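Local coordinates for geranylgeranyl pyrophosphate synthase (PDB 3QQV) that makes the isoprenoid precursor geranylgeranyl pyrophosphate, joining isoprenyl diphosphate units head to tail with the help of magnesium, at the interface of chains A and B. Coordinates in Å, arbitrary orientation; residue numbers count along the deposited sequence, not the author numbering. Chains: chain A/B, Geranylgeranyl pyrophosphate synthase.

The interface of chains A and B. Residues chain A 46-47, 49-50, 143, 147; chain B 193, 196.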
loop_
_atom_site.group_PDB
_atom_site.type_symbol
_atom_site.label_atom_id
_atom_site.label_comp_id
_atom_site.label_asym_id
_atom_site.label_seq_id
_atom_site.Cartn_x
_atom_site.Cartn_y
_atom_site.Cartn_z
ATOM N N PRO A 46 12.883 11.284 11.908
ATOM C CA PRO A 46 11.535 11.564 11.382
ATOM C C PRO A 46 10.698 10.336 10.957
ATOM O O PRO A 46 9.465 10.408 10.950
ATOM C CB PRO A 46 11.818 12.437 10.157
ATOM C CG PRO A 46 13.100 13.095 10.450
ATOM C CD PRO A 46 13.904 12.075 11.189
ATOM N N VAL A 47 11.356 9.237 10.587
ATOM C CA VAL A 47 10.638 8.012 10.218
ATOM C C VAL A 47 10.105 7.350 11.496
ATOM O O VAL A 47 8.988 6.827 11.509
ATOM C CB VAL A 47 11.512 7.040 9.375
ATOM C CG1 VAL A 47 10.665 5.934 8.778
ATOM C CG2 VAL A 47 12.195 7.797 8.253
ATOM N N ASP A 49 9.126 9.078 14.090
ATOM C CA ASP A 49 7.936 9.899 14.342
ATOM C C ASP A 49 6.724 9.485 13.520
ATOM O O ASP A 49 5.592 9.505 14.016
ATOM C CB ASP A 49 8.225 11.377 14.062
ATOM C CG ASP A 49 8.887 12.075 15.230
ATOM O OD1 ASP A 49 10.033 11.710 15.584
ATOM O OD2 ASP A 49 8.258 13.005 15.780
ATOM N N ALA A 50 6.966 9.136 12.255
ATOM C CA ALA A 50 5.909 8.660 11.371
ATOM C C ALA A 50 5.382 7.291 11.818
ATOM O O ALA A 50 4.172 7.097 11.917
ATOM C CB ALA A 50 6.401 8.612 9.934
ATOM N N PHE A 143 0.288 17.393 3.727
ATOM C CA PHE A 143 1.375 16.684 4.409
ATOM C C PHE A 143 0.859 15.527 5.272
ATOM O O PHE A 143 1.486 14.469 5.332
ATOM C CB PHE A 143 2.197 17.660 5.262
ATOM C CG PHE A 143 3.303 17.006 6.064
ATOM C CD1 PHE A 143 4.422 16.462 5.430
ATOM C CD2 PHE A 143 3.234 16.955 7.457
ATOM C CE1 PHE A 143 5.451 15.865 6.171
ATOM C CE2 PHE A 143 4.259 16.360 8.212
ATOM C CZ PHE A 143 5.372 15.819 7.566
ATOM N N VAL A 147 1.998 11.670 4.572
ATOM C CA VAL A 147 2.542 10.750 5.576
ATOM C C VAL A 147 1.633 9.524 5.768
ATOM O O VAL A 147 2.122 8.417 5.978
ATOM C CB VAL A 147 2.801 11.466 6.923
ATOM C CG1 VAL A 147 3.211 10.490 8.030
ATOM C CG2 VAL A 147 3.874 12.532 6.758
ATOM N N LEU B 193 11.167 9.872 5.061
ATOM C CA LEU B 193 12.241 10.810 5.351
ATOM C C LEU B 193 12.308 11.969 4.341
ATOM O O LEU B 193 12.603 13.113 4.720
ATOM C CB LEU B 193 13.583 10.080 5.419
ATOM C CG LEU B 193 14.803 10.851 5.936
ATOM C CD1 LEU B 193 14.595 11.392 7.352
ATOM C CD2 LEU B 193 16.031 9.964 5.889
ATOM N N TYR B 196 9.508 14.596 5.077
ATOM C CA TYR B 196 9.849 15.282 6.321
ATOM C C TYR B 196 10.986 16.287 6.125
ATOM O O TYR B 196 11.105 17.252 6.885
ATOM C CB TYR B 196 10.232 14.275 7.403
ATOM C CG TYR B 196 9.090 13.845 8.306
ATOM C CD1 TYR B 196 8.297 12.738 7.989
ATOM C CD2 TYR B 196 8.816 14.532 9.494
ATOM C CE1 TYR B 196 7.254 12.335 8.822
ATOM C CE2 TYR B 196 7.773 14.134 10.335
ATOM C CZ TYR B 196 7.000 13.036 9.992
ATOM O OH TYR B 196 5.973 12.638 10.816
#
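Helices 45-59 and 140-164 of chain A meet the C-terminal end of helix 170-199 of chain B, where B:Tyr196 slots between the two, a worked example of an aromatic side chain of one subunit held between two helices of the other. One face of the tyrosine ring receives the rim of A:Phe143, whose CZ stands over the ring centre, 4.0 Å from B:Tyr196 CE2. The planes are turned 78° to each other, an edge-to-face pair. With CG anti to the backbone N (chi1 177°), A:Phe143 extends its ring toward the partner chain. The methyl CG2 of A:Val147 touches both rings: it sits above one face of the phenylalanine and, across the interface, 4.0 Å from B:Tyr196 CE1. On the tyrosine's opposite face lies the first turn of helix 45-59. There A:Pro46 presses CB against the base of the ring, 3.6 Å from B:Tyr196 CG, while its carbonyl oxygen sits over the same face, nearer the edge than the middle. The phenol oxygen lies beside the backbone of A:Ala50, whose CB packs 4.0 Å from B:Tyr196 CE1. One turn before the tyrosine on helix 170-199, B:Leu193 extends the apolar surface, its CD1 methyl 3.8 Å from A:Pro46 CG and its CB against A:Val47 CG2. Flanked on both faces, the tyrosine probably has little freedom to swing. Repeated by two-fold symmetry, the patch probably helps hold together the mainly helical homodimer typical of this synthase family.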